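Local atomic coordinates of beta-lactamase (Burkholderia cenocepacia, PDB entry 5E2G), a protein that probably hydrolyses the beta-lactam ring of antibiotics, giving a substituted beta-amino acid. Residues M26-V31 and F39-M44; L57-S62 and A195-G200; T183-N188 and Y220-T225; Y201-K206 and N339-I344. One frame throughout, in Å; residues are numbered along the deposited sequence.

How the contacts relate
Contact 1 comes first along the chain and closes a tight hairpin at one edge of the large antiparallel sheet. Contact 2 spans a much longer excursion, returning residues 195-200 to the chain at 57-62. Contact 3 crosses it, because 183-188 precedes 195-200 while 220-225 follows it. Contact 4 begins right after contact 2 has closed, and it crosses contact 3 in turn. Strands 58-59 and 223-224 are sheet neighbours, so contacts 2 and 3 lie only about 8 Å apart, centre to centre. Met44 of contact 1 and Asn339 of contact 4 both meet Gln199 of contact 2, so loop 195-200 is joined to the segments following strands 35-42 and 332-338 of the large sheet.

Contact 1 of 4, residues M26-V31 and F39-M44; sequences MAIGIV and FDYGVM
Strands 25-32 and 35-42 form an antiparallel beta hairpin, and these pairs lie toward its open end, away from the turn: Met26 with Tyr41, Ala27 with Asp40 and Ile28 with Phe39, on the edge of the large sheet of the beta-lactamase fold. The strand directions are 164° apart. Phe39 and Ile28 make a hydrogen-bonded pair. Phe39 N gives a straight bond of 2.7 Å to Ile28 O, lying in that carbonyl's plane, while Ile28 N approaches Phe39 O from above its carbonyl plane at 2.9 Å. Their side chains leave on the same face as Met26, Tyr41 and Ile30, and helix 3-21 packs against this face. The Phe39 ring swings along the partner strand, so that its edge, at CE2, comes 4.2 Å from Ile30 CG1. Met26, a selenomethionine, contributes mainly backbone here: its O takes the Tyr41 N-H at 2.8 Å, almost along the C=O axis, and its selenium end runs off toward Ile14 and Met18 of that helix. The Tyr41 hydroxyl bonds to Thr11 in the same helix. Ile28 has CG1 anti to its carbonyl carbon (chi1 -43°), which brings CG1 obliquely against the Tyr41 ring, 3.8 Å from CE1.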
loop_
_atom_site.group_PDB
_atom_site.type_symbol
_atom_site.label_atom_id
_atom_site.label_comp_id
_atom_site.label_asym_id
_atom_site.label_seq_id
_atom_site.Cartn_x
_atom_site.Cartn_y
_atom_site.Cartn_z
HETATM N N MSE A 26 -17.955 2.693 -4.736
HETATM C CA MSE A 26 -16.626 3.264 -4.592
HETATM C C MSE A 26 -16.641 4.355 -3.542
HETATM O O MSE A 26 -17.636 5.034 -3.356
HETATM C CB MSE A 26 -16.113 3.849 -5.911
HETATM C CG MSE A 26 -15.943 2.856 -7.021
HETATM SE SE MSE A 26 -14.881 3.627 -8.429
HETATM C CE MSE A 26 -13.177 3.795 -7.485
ATOM N N ALA A 27 -15.521 4.531 -2.861
ATOM C CA ALA A 27 -15.314 5.667 -1.982
ATOM C C ALA A 27 -14.065 6.392 -2.454
ATOM O O ALA A 27 -13.028 5.760 -2.682
ATOM C CB ALA A 27 -15.181 5.230 -0.523
ATOM N N ILE A 28 -14.180 7.705 -2.634
ATOM C CA ILE A 28 -13.115 8.529 -3.192
ATOM C C ILE A 28 -12.728 9.563 -2.151
ATOM O O ILE A 28 -13.583 10.325 -1.685
ATOM C CB ILE A 28 -13.547 9.228 -4.491
ATOM C CG1 ILE A 28 -14.333 8.274 -5.405
ATOM C CG2 ILE A 28 -12.340 9.841 -5.177
ATOM C CD1 ILE A 28 -13.548 7.097 -5.927
ATOM N N GLY A 29 -11.452 9.606 -1.800
ATOM C CA GLY A 29 -10.911 10.625 -0.914
ATOM C C GLY A 29 -10.042 11.579 -1.713
ATOM O O GLY A 29 -9.237 11.145 -2.540
ATOM N N ILE A 30 -10.213 12.879 -1.464
ATOM C CA ILE A 30 -9.472 13.935 -2.147
ATOM C C ILE A 30 -8.891 14.887 -1.110
ATOM O O ILE A 30 -9.606 15.353 -0.219
ATOM C CB ILE A 30 -10.362 14.719 -3.134
ATOM C CG1 ILE A 30 -10.769 13.857 -4.332
ATOM C CG2 ILE A 30 -9.664 15.991 -3.592
ATOM C CD1 ILE A 30 -9.635 13.458 -5.220
ATOM N N VAL A 31 -7.600 15.178 -1.230
ATOM C CA VAL A 31 -6.970 16.309 -0.559
ATOM C C VAL A 31 -6.785 17.396 -1.605
ATOM O O VAL A 31 -6.059 17.207 -2.588
ATOM C CB VAL A 31 -5.623 15.925 0.074
ATOM C CG1 VAL A 31 -4.918 17.156 0.606
ATOM C CG2 VAL A 31 -5.812 14.921 1.172
ATOM N N PHE A 39 -16.079 11.252 -1.110
ATOM C CA PHE A 39 -17.260 11.158 -1.958
ATOM C C PHE A 39 -17.617 9.690 -2.133
ATOM O O PHE A 39 -16.815 8.919 -2.672
ATOM C CB PHE A 39 -17.003 11.817 -3.313
ATOM C CG PHE A 39 -16.525 13.235 -3.211
ATOM C CD1 PHE A 39 -17.363 14.227 -2.720
ATOM C CD2 PHE A 39 -15.242 13.575 -3.592
ATOM C CE1 PHE A 39 -16.932 15.529 -2.617
ATOM C CE2 PHE A 39 -14.806 14.877 -3.496
ATOM C CZ PHE A 39 -15.652 15.856 -3.005
ATOM N N ASP A 40 -18.810 9.306 -1.681
ATOM C CA ASP A 40 -19.244 7.916 -1.710
ATOM C C ASP A 40 -20.168 7.681 -2.897
ATOM O O ASP A 40 -20.954 8.556 -3.269
ATOM C CB ASP A 40 -19.950 7.529 -0.406
ATOM C CG ASP A 40 -18.995 7.462 0.792
ATOM O OD1 ASP A 40 -17.807 7.119 0.607
ATOM O OD2 ASP A 40 -19.435 7.761 1.923
ATOM N N TYR A 41 -20.069 6.492 -3.488
ATOM C CA TYR A 41 -20.874 6.134 -4.648
ATOM C C TYR A 41 -21.399 4.712 -4.515
ATOM O O TYR A 41 -20.671 3.810 -4.092
ATOM C CB TYR A 41 -20.072 6.252 -5.949
ATOM C CG TYR A 41 -19.561 7.642 -6.236
ATOM C CD1 TYR A 41 -18.362 8.087 -5.694
ATOM C CD2 TYR A 41 -20.272 8.508 -7.051
ATOM C CE1 TYR A 41 -17.889 9.359 -5.951
ATOM C CE2 TYR A 41 -19.812 9.775 -7.313
ATOM C CZ TYR A 41 -18.620 10.198 -6.762
ATOM O OH TYR A 41 -18.166 11.471 -7.027
ATOM N N GLY A 42 -22.655 4.506 -4.887
ATOM C CA GLY A 42 -23.144 3.150 -5.021
ATOM C C GLY A 42 -23.346 2.446 -3.688
ATOM O O GLY A 42 -23.674 3.063 -2.672
ATOM N N VAL A 43 -23.141 1.123 -3.703
ATOM C CA VAL A 43 -23.625 0.237 -2.649
ATOM C C VAL A 43 -22.524 -0.710 -2.176
ATOM O O VAL A 43 -21.615 -1.073 -2.930
ATOM C CB VAL A 43 -24.862 -0.568 -3.117
ATOM C CG1 VAL A 43 -26.081 0.349 -3.223
ATOM C CG2 VAL A 43 -24.587 -1.241 -4.459
HETATM N N MSE A 44 -22.641 -1.131 -0.914
HETATM C CA MSE A 44 -21.672 -1.989 -0.234
HETATM C C MSE A 44 -21.780 -3.452 -0.613
HETATM O O MSE A 44 -20.792 -4.188 -0.542
HETATM C CB MSE A 44 -21.848 -1.897 1.282
HETATM C CG MSE A 44 -21.618 -0.537 1.887
HETATM SE SE MSE A 44 -21.829 -0.594 3.825
HETATM C CE MSE A 44 -20.946 -2.288 4.189
#

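Contact 2 of 4, residues L57-S62 and A195-G200; sequences LFEIGS and ADYAQG
A single backbone bridge holds these segments together, with Leu57 CA 4.5 Å from Tyr197 CA at the closest point. Leu57 makes both of its bonds: its N-H runs nearly straight to Asp196 O at 2.7 Å, arriving from above the carbonyl plane, and its own O, met within the carbonyl plane, receives Ala198 N at 2.9 Å. The Ala198 methyl lies against the same oxygen, CB 3.2 Å from Leu57 O. The irregular loop 195-200 is thus pinned to the chain at Leu57, next to strand 58-59, by the residues flanking Tyr197.

Leu57 also supplies the apolar part. Its CB sits over Tyr197 CA, and CD1 reaches obliquely across to the Asp196 CB at 4.0 Å. Further along, Tyr197 has CG anti to its backbone N (chi1 -166°), and this sends the ring alongside the strand to Glu59. The Glu59 chain is extended beyond CG and crosses the tyrosine at about a right angle, with carboxylate and ring planes 70° apart. Tyr197 OH donates to Glu59 OE2 at 2.7 Å from above the carboxylate plane, and is also hydrogen-bonded by Arg223 NH1. Glu59 OE1 is held by Thr317 OG1, so both carboxylate oxygens have a partner; the nearby arginine would probably favour the ionised form.

Three residues beyond Glu59 comes Ser62, which touches nothing in 195-200 but begins an SxxK pattern with Lys65 at a helix start, an arrangement consistent with the nucleophile site of serine beta-lactamases.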
loop_
_atom_site.group_PDB
_atom_site.type_symbol
_atom_site.label_atom_id
_atom_site.label_comp_id
_atom_site.label_asym_id
_atom_site.label_seq_id
_atom_site.Cartn_x
_atom_site.Cartn_y
_atom_site.Cartn_z
ATOM N N LEU A 57 -16.036 -0.352 4.976
ATOM C CA LEU A 57 -14.682 -0.903 4.937
ATOM C C LEU A 57 -14.403 -1.569 3.592
ATOM O O LEU A 57 -15.231 -2.341 3.089
ATOM C CB LEU A 57 -14.467 -1.912 6.071
ATOM C CG LEU A 57 -14.528 -1.400 7.519
ATOM C CD1 LEU A 57 -14.688 -2.557 8.509
ATOM C CD2 LEU A 57 -13.299 -0.570 7.877
ATOM N N PHE A 58 -13.233 -1.271 3.022
ATOM C CA PHE A 58 -12.729 -1.894 1.808
ATOM C C PHE A 58 -11.393 -2.570 2.096
ATOM O O PHE A 58 -10.610 -2.090 2.920
ATOM C CB PHE A 58 -12.524 -0.870 0.689
ATOM C CG PHE A 58 -13.768 -0.134 0.288
ATOM C CD1 PHE A 58 -14.225 0.946 1.030
ATOM C CD2 PHE A 58 -14.464 -0.496 -0.852
ATOM C CE1 PHE A 58 -15.362 1.629 0.659
ATOM C CE2 PHE A 58 -15.604 0.194 -1.230
ATOM C CZ PHE A 58 -16.053 1.256 -0.467
ATOM N N GLU A 59 -11.134 -3.687 1.414
ATOM C CA GLU A 59 -9.808 -4.295 1.425
ATOM C C GLU A 59 -8.911 -3.548 0.443
ATOM O O GLU A 59 -9.267 -3.380 -0.726
ATOM C CB GLU A 59 -9.874 -5.773 1.038
ATOM C CG GLU A 59 -10.995 -6.541 1.697
ATOM C CD GLU A 59 -11.206 -7.922 1.101
ATOM O OE1 GLU A 59 -10.532 -8.266 0.106
ATOM O OE2 GLU A 59 -12.062 -8.662 1.630
ATOM N N ILE A 60 -7.744 -3.103 0.911
ATOM C CA ILE A 60 -6.856 -2.301 0.076
ATOM C C ILE A 60 -5.702 -3.123 -0.494
ATOM O O ILE A 60 -4.797 -2.561 -1.116
ATOM C CB ILE A 60 -6.342 -1.057 0.828
ATOM C CG1 ILE A 60 -5.519 -1.429 2.059
ATOM C CG2 ILE A 60 -7.504 -0.175 1.231
ATOM C CD1 ILE A 60 -4.909 -0.216 2.751
ATOM N N GLY A 61 -5.722 -4.439 -0.320
ATOM C CA GLY A 61 -4.698 -5.268 -0.942
ATOM C C GLY A 61 -3.294 -4.830 -0.560
ATOM O O GLY A 61 -2.997 -4.560 0.609
ATOM N N SER A 62 -2.425 -4.732 -1.571
ATOM C CA SER A 62 -1.013 -4.437 -1.361
ATOM C C SER A 62 -0.754 -3.025 -0.863
ATOM O O SER A 62 0.376 -2.728 -0.470
ATOM C CB SER A 62 -0.237 -4.672 -2.649
ATOM O OG SER A 62 -0.234 -6.043 -3.001
ATOM N N ALA A 195 -20.452 -5.233 10.331
ATOM C CA ALA A 195 -21.549 -4.621 9.591
ATOM C C ALA A 195 -21.079 -3.544 8.626
ATOM O O ALA A 195 -21.799 -3.231 7.675
ATOM C CB ALA A 195 -22.572 -4.025 10.559
ATOM N N ASP A 196 -19.903 -2.965 8.858
ATOM C CA ASP A 196 -19.342 -1.937 7.989
ATOM C C ASP A 196 -18.568 -2.504 6.805
ATOM O O ASP A 196 -18.218 -1.743 5.899
ATOM C CB ASP A 196 -18.407 -1.018 8.789
ATOM C CG ASP A 196 -19.100 -0.331 9.954
ATOM O OD1 ASP A 196 -20.348 -0.235 9.948
ATOM O OD2 ASP A 196 -18.388 0.131 10.872
ATOM N N TYR A 197 -18.305 -3.810 6.789
ATOM C CA TYR A 197 -17.362 -4.434 5.865
ATOM C C TYR A 197 -18.059 -4.677 4.534
ATOM O O TYR A 197 -18.952 -5.523 4.441
ATOM C CB TYR A 197 -16.848 -5.729 6.490
ATOM C CG TYR A 197 -15.623 -6.377 5.876
ATOM C CD1 TYR A 197 -15.218 -6.098 4.577
ATOM C CD2 TYR A 197 -14.879 -7.297 6.608
ATOM C CE1 TYR A 197 -14.103 -6.718 4.025
ATOM C CE2 TYR A 197 -13.770 -7.916 6.069
ATOM C CZ TYR A 197 -13.385 -7.625 4.778
ATOM O OH TYR A 197 -12.281 -8.245 4.246
ATOM N N ALA A 198 -17.650 -3.945 3.500
ATOM C CA ALA A 198 -18.262 -4.093 2.191
ATOM C C ALA A 198 -18.013 -5.494 1.638
ATOM O O ALA A 198 -17.117 -6.215 2.078
ATOM C CB ALA A 198 -17.723 -3.041 1.224
ATOM N N GLN A 199 -18.832 -5.886 0.666
ATOM C CA GLN A 199 -18.655 -7.156 -0.023
ATOM C C GLN A 199 -17.864 -6.927 -1.303
ATOM O O GLN A 199 -18.193 -6.035 -2.091
ATOM C CB GLN A 199 -20.003 -7.806 -0.340
ATOM C CG GLN A 199 -19.905 -9.062 -1.207
ATOM C CD GLN A 199 -19.459 -10.301 -0.443
ATOM O OE1 GLN A 199 -18.447 -10.917 -0.777
ATOM N NE2 GLN A 199 -20.230 -10.686 0.573
ATOM N N GLY A 200 -16.815 -7.717 -1.496
ATOM C CA GLY A 200 -16.092 -7.684 -2.745
ATOM C C GLY A 200 -16.760 -8.528 -3.805
ATOM O O GLY A 200 -17.596 -9.385 -3.520
#

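Contact 3 of 4, residues T183-N188 and Y220-T225; sequences THTYIN and YGVRTT
Ile187 lays its CD1 obliquely against Val222, 3.8 Å from CG2, where a loop following helix 168-180 runs antiparallel to the short strand 223-224. The pairing is a single beta bridge: Tyr186 and Arg223 form a hydrogen-bonded pair, Tyr186 N to Arg223 O at 2.9 Å and Arg223 N to Tyr186 O at 3.0 Å, both bonds directed almost along the C=O axis. Strand 223-224 pairs with strand 58-59 as well as with this loop. On the apolar side, Val222 also offers CG1 to Thr185 CG2. Arg223 bends at chi2 (56°) and chi3 (64°), folding back so that NE bonds to Gly221 O of its own segment at 3.1 Å. The same guanidinium turns its edge to the loop, with NH2 giving a bond of 2.8 Å to Ile187 O, and NH1 bonds to Tyr197 OH, so its three nitrogens all have partners and its rotation is fixed. Near the far end, Thr225 caps helix 226-235 by bonding its OG1 to Asp228 N. Asp228 also takes Thr185 OG1. Thr185 and Thr224 point the same way, side by side, with their two OG1 atoms 2.9 Å apart.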
loop_
_atom_site.group_PDB
_atom_site.type_symbol
_atom_site.label_atom_id
_atom_site.label_comp_id
_atom_site.label_asym_id
_atom_site.label_seq_id
_atom_site.Cartn_x
_atom_site.Cartn_y
_atom_site.Cartn_z
ATOM N N THR A 183 -9.075 5.566 12.916
ATOM C CA THR A 183 -9.947 4.922 13.888
ATOM C C THR A 183 -10.916 3.927 13.259
ATOM O O THR A 183 -11.742 3.356 13.973
ATOM C CB THR A 183 -10.745 5.975 14.681
ATOM O OG1 THR A 183 -11.591 6.709 13.794
ATOM C CG2 THR A 183 -9.828 6.945 15.375
ATOM N N HIS A 184 -10.849 3.711 11.949
ATOM C CA HIS A 184 -11.670 2.707 11.278
ATOM C C HIS A 184 -10.814 1.889 10.326
ATOM O O HIS A 184 -11.156 1.640 9.167
ATOM C CB HIS A 184 -12.856 3.369 10.599
ATOM C CG HIS A 184 -13.917 3.787 11.567
ATOM N ND1 HIS A 184 -14.795 2.887 12.134
ATOM C CD2 HIS A 184 -14.210 4.992 12.108
ATOM C CE1 HIS A 184 -15.596 3.526 12.969
ATOM N NE2 HIS A 184 -15.262 4.803 12.972
ATOM N N THR A 185 -9.677 1.441 10.849
ATOM C CA THR A 185 -8.667 0.714 10.101
ATOM C C THR A 185 -8.288 -0.517 10.909
ATOM O O THR A 185 -8.000 -0.404 12.104
ATOM C CB THR A 185 -7.437 1.593 9.839
ATOM O OG1 THR A 185 -7.831 2.766 9.123
ATOM C CG2 THR A 185 -6.404 0.842 9.027
ATOM N N TYR A 186 -8.300 -1.685 10.269
ATOM C CA TYR A 186 -8.135 -2.943 10.987
ATOM C C TYR A 186 -7.255 -3.911 10.218
ATOM O O TYR A 186 -7.309 -3.976 8.989
ATOM C CB TYR A 186 -9.491 -3.614 11.250
ATOM C CG TYR A 186 -10.506 -2.665 11.830
ATOM C CD1 TYR A 186 -10.429 -2.267 13.162
ATOM C CD2 TYR A 186 -11.525 -2.148 11.045
ATOM C CE1 TYR A 186 -11.348 -1.389 13.700
ATOM C CE2 TYR A 186 -12.453 -1.274 11.574
ATOM C CZ TYR A 186 -12.357 -0.894 12.900
ATOM O OH TYR A 186 -13.275 -0.016 13.425
ATOM N N ILE A 187 -6.447 -4.667 10.957
ATOM C CA ILE A 187 -5.959 -5.942 10.448
ATOM C C ILE A 187 -7.001 -7.022 10.685
ATOM O O ILE A 187 -7.340 -7.799 9.785
ATOM C CB ILE A 187 -4.612 -6.301 11.105
ATOM C CG1 ILE A 187 -3.542 -5.266 10.756
ATOM C CG2 ILE A 187 -4.167 -7.692 10.697
ATOM C CD1 ILE A 187 -3.268 -5.147 9.277
ATOM N N ASN A 188 -7.534 -7.071 11.904
ATOM C CA ASN A 188 -8.628 -7.956 12.289
ATOM C C ASN A 188 -9.861 -7.091 12.524
ATOM O O ASN A 188 -9.880 -6.272 13.446
ATOM C CB ASN A 188 -8.262 -8.750 13.538
ATOM C CG ASN A 188 -7.018 -9.579 13.346
ATOM O OD1 ASN A 188 -6.011 -9.386 14.030
ATOM N ND2 ASN A 188 -7.071 -10.505 12.395
ATOM N N TYR A 220 -1.351 -7.787 2.946
ATOM C CA TYR A 220 -2.626 -7.343 2.374
ATOM C C TYR A 220 -3.759 -7.360 3.391
ATOM O O TYR A 220 -4.920 -7.436 2.980
ATOM C CB TYR A 220 -2.999 -8.221 1.178
ATOM C CG TYR A 220 -2.957 -9.714 1.463
ATOM C CD1 TYR A 220 -1.794 -10.449 1.242
ATOM C CD2 TYR A 220 -4.082 -10.393 1.944
ATOM C CE1 TYR A 220 -1.744 -11.814 1.495
ATOM C CE2 TYR A 220 -4.043 -11.768 2.196
ATOM C CZ TYR A 220 -2.866 -12.470 1.967
ATOM O OH TYR A 220 -2.799 -13.825 2.209
ATOM N N GLY A 221 -3.472 -7.299 4.686
ATOM C CA GLY A 221 -4.477 -7.515 5.702
ATOM C C GLY A 221 -5.316 -6.321 6.079
ATOM O O GLY A 221 -6.195 -6.464 6.931
ATOM N N VAL A 222 -5.096 -5.154 5.473
ATOM C CA VAL A 222 -5.764 -3.937 5.924
ATOM C C VAL A 222 -7.145 -3.825 5.289
ATOM O O VAL A 222 -7.303 -3.922 4.064
ATOM C CB VAL A 222 -4.920 -2.687 5.623
ATOM C CG1 VAL A 222 -5.684 -1.456 6.045
ATOM C CG2 VAL A 222 -3.589 -2.746 6.349
ATOM N N ARG A 223 -8.147 -3.635 6.140
ATOM C CA ARG A 223 -9.458 -3.132 5.772
ATOM C C ARG A 223 -9.580 -1.726 6.342
ATOM O O ARG A 223 -9.136 -1.476 7.465
ATOM C CB ARG A 223 -10.561 -4.031 6.328
ATOM C CG ARG A 223 -10.969 -5.202 5.434
ATOM C CD ARG A 223 -9.820 -6.127 5.037
ATOM N NE ARG A 223 -9.207 -6.823 6.162
ATOM C CZ ARG A 223 -9.552 -8.037 6.575
ATOM N NH1 ARG A 223 -10.523 -8.699 5.968
ATOM N NH2 ARG A 223 -8.927 -8.587 7.604
ATOM N N THR A 224 -10.150 -0.798 5.577
ATOM C CA THR A 224 -10.170 0.591 6.026
ATOM C C THR A 224 -11.233 1.366 5.258
ATOM O O THR A 224 -11.844 0.859 4.314
ATOM C CB THR A 224 -8.782 1.243 5.872
ATOM O OG1 THR A 224 -8.806 2.584 6.382
ATOM C CG2 THR A 224 -8.353 1.268 4.413
ATOM N N THR A 225 -11.456 2.604 5.695
ATOM C CA THR A 225 -12.364 3.537 5.043
ATOM C C THR A 225 -11.584 4.510 4.170
ATOM O O THR A 225 -10.364 4.652 4.291
ATOM C CB THR A 225 -13.179 4.337 6.061
ATOM O OG1 THR A 225 -12.302 5.197 6.793
ATOM C CG2 THR A 225 -13.889 3.421 7.017
#

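Contact 4 of 4, residues Y201-K206 and N339-I344; sequences YTKDGK and NGNVPI
The turn joining strands 200-201 and 207-208, a small antiparallel hairpin of the beta-lactamase fold, packs here against the loop that leads from strand 332-338 into helix 344-357. Asn341 has the largest share: its CB points at the turn, and its amide is held between Tyr201 O and the Lys203 ammonium. OD1 accepts Lys203 NZ at 2.7 Å, the ammonium lying above the carbonyl plane. The lysine gets there by an extended chain that bends only at its last torsion (chi4 62°), passing over the amide at about a right angle with CG 3.3 Å from Asn341 OD1. ND2 bonds to Gly318 O and gives a second, weak bond to Tyr201 O. Tyr201 lies alongside Asn339, turning its ring edge to that residue's carbonyl, CD1 to Asn339 O being 3.5 Å; the ring and the Asn339 amide are almost perpendicular, 83° apart. The tyrosine hydroxyl accepts from Lys46 N, and Asn339 OD1 from Gly25 N. One water bridges the backbones, accepting from Asn341 N at 2.9 Å and lying 3.0 Å from Thr202 O. Inside the turn, Lys206 O is gripped twice by Thr202, by N at 2.8 Å and by OG1 at 3.2 Å.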
loop_
_atom_site.group_PDB
_atom_site.type_symbol
_atom_site.label_atom_id
_atom_site.label_comp_id
_atom_site.label_asym_id
_atom_site.label_seq_id
_atom_site.Cartn_x
_atom_site.Cartn_y
_atom_site.Cartn_z
ATOM N N TYR A 201 -16.397 -8.267 -5.057
ATOM C CA TYR A 201 -16.982 -8.983 -6.177
ATOM C C TYR A 201 -15.914 -9.260 -7.215
ATOM O O TYR A 201 -15.200 -8.346 -7.640
ATOM C CB TYR A 201 -18.142 -8.189 -6.778
ATOM C CG TYR A 201 -19.288 -8.090 -5.803
ATOM C CD1 TYR A 201 -19.461 -6.965 -5.007
ATOM C CD2 TYR A 201 -20.173 -9.147 -5.646
ATOM C CE1 TYR A 201 -20.501 -6.887 -4.095
ATOM C CE2 TYR A 201 -21.213 -9.080 -4.742
ATOM C CZ TYR A 201 -21.375 -7.952 -3.968
ATOM O OH TYR A 201 -22.414 -7.893 -3.064
ATOM N N THR A 202 -15.801 -10.524 -7.604
ATOM C CA THR A 202 -14.827 -10.919 -8.603
ATOM C C THR A 202 -15.190 -10.306 -9.950
ATOM O O THR A 202 -16.213 -9.636 -10.105
ATOM C CB THR A 202 -14.757 -12.439 -8.691
ATOM O OG1 THR A 202 -16.035 -12.945 -9.085
ATOM C CG2 THR A 202 -14.416 -13.017 -7.342
ATOM N N LYS A 203 -14.325 -10.528 -10.944
ATOM C CA LYS A 203 -14.593 -10.014 -12.283
ATOM C C LYS A 203 -15.858 -10.617 -12.882
ATOM O O LYS A 203 -16.468 -10.009 -13.768
ATOM C CB LYS A 203 -13.402 -10.282 -13.202
ATOM C CG LYS A 203 -12.068 -9.798 -12.677
ATOM C CD LYS A 203 -10.947 -10.173 -13.638
ATOM C CE LYS A 203 -9.671 -9.397 -13.361
ATOM N NZ LYS A 203 -9.127 -9.670 -12.000
ATOM N N ASP A 204 -16.259 -11.803 -12.422
ATOM C CA ASP A 204 -17.512 -12.398 -12.865
ATOM C C ASP A 204 -18.718 -11.737 -12.225
ATOM O O ASP A 204 -19.800 -11.716 -12.822
ATOM C CB ASP A 204 -17.547 -13.889 -12.533
ATOM C CG ASP A 204 -16.537 -14.685 -13.317
ATOM O OD1 ASP A 204 -15.592 -14.069 -13.861
ATOM O OD2 ASP A 204 -16.680 -15.928 -13.376
ATOM N N GLY A 205 -18.556 -11.208 -11.018
ATOM C CA GLY A 205 -19.667 -10.771 -10.202
ATOM C C GLY A 205 -19.913 -11.645 -8.996
ATOM O O GLY A 205 -20.819 -11.348 -8.208
ATOM N N LYS A 206 -19.144 -12.712 -8.833
ATOM C CA LYS A 206 -19.290 -13.575 -7.674
ATOM C C LYS A 206 -18.821 -12.833 -6.428
ATOM O O LYS A 206 -17.754 -12.205 -6.449
ATOM C CB LYS A 206 -18.499 -14.865 -7.885
ATOM C CG LYS A 206 -18.964 -15.653 -9.110
ATOM C CD LYS A 206 -17.820 -16.384 -9.827
ATOM C CE LYS A 206 -17.437 -17.695 -9.133
ATOM N NZ LYS A 206 -16.471 -18.538 -9.918
ATOM N N ASN A 339 -15.255 -1.878 -4.479
ATOM C CA ASN A 339 -15.514 -3.281 -4.161
ATOM C C ASN A 339 -15.777 -4.101 -5.414
ATOM O O ASN A 339 -16.673 -4.945 -5.457
ATOM C CB ASN A 339 -16.657 -3.408 -3.154
ATOM C CG ASN A 339 -17.976 -2.929 -3.697
ATOM O OD1 ASN A 339 -18.020 -2.197 -4.682
ATOM N ND2 ASN A 339 -19.068 -3.335 -3.055
ATOM N N GLY A 340 -14.984 -3.862 -6.453
ATOM C CA GLY A 340 -14.998 -4.667 -7.657
ATOM C C GLY A 340 -13.648 -4.541 -8.323
ATOM O O GLY A 340 -12.757 -3.842 -7.841
ATOM N N ASN A 341 -13.509 -5.224 -9.454
ATOM C CA ASN A 341 -12.241 -5.299 -10.176
ATOM C C ASN A 341 -12.163 -4.162 -11.187
ATOM O O ASN A 341 -12.957 -4.108 -12.132
ATOM C CB ASN A 341 -12.096 -6.657 -10.862
ATOM C CG ASN A 341 -11.646 -7.755 -9.908
ATOM O OD1 ASN A 341 -10.588 -8.358 -10.100
ATOM N ND2 ASN A 341 -12.440 -8.013 -8.876
ATOM N N VAL A 342 -11.219 -3.251 -10.980
ATOM C CA VAL A 342 -10.987 -2.118 -11.867
ATOM C C VAL A 342 -9.579 -2.250 -12.421
ATOM O O VAL A 342 -8.632 -2.403 -11.644
ATOM C CB VAL A 342 -11.150 -0.764 -11.152
ATOM C CG1 VAL A 342 -10.903 0.382 -12.130
ATOM C CG2 VAL A 342 -12.518 -0.649 -10.519
ATOM N N PRO A 343 -9.388 -2.210 -13.742
ATOM C CA PRO A 343 -8.036 -2.316 -14.289
ATOM C C PRO A 343 -7.147 -1.227 -13.724
ATOM O O PRO A 343 -7.548 -0.067 -13.611
ATOM C CB PRO A 343 -8.248 -2.152 -15.794
ATOM C CG PRO A 343 -9.643 -2.605 -16.007
ATOM C CD PRO A 343 -10.398 -2.139 -14.806
ATOM N N ILE A 344 -5.931 -1.629 -13.354
ATOM C CA ILE A 344 -4.985 -0.717 -12.718
ATOM C C ILE A 344 -4.817 0.554 -13.537
ATOM O O ILE A 344 -4.887 1.667 -13.004
ATOM C CB ILE A 344 -3.642 -1.426 -12.496
ATOM C CG1 ILE A 344 -3.751 -2.318 -11.264
ATOM C CG2 ILE A 344 -2.525 -0.410 -12.373
ATOM C CD1 ILE A 344 -2.647 -3.299 -11.135
HETATM O O HOH W 1 -15.633 -6.731 -10.690
#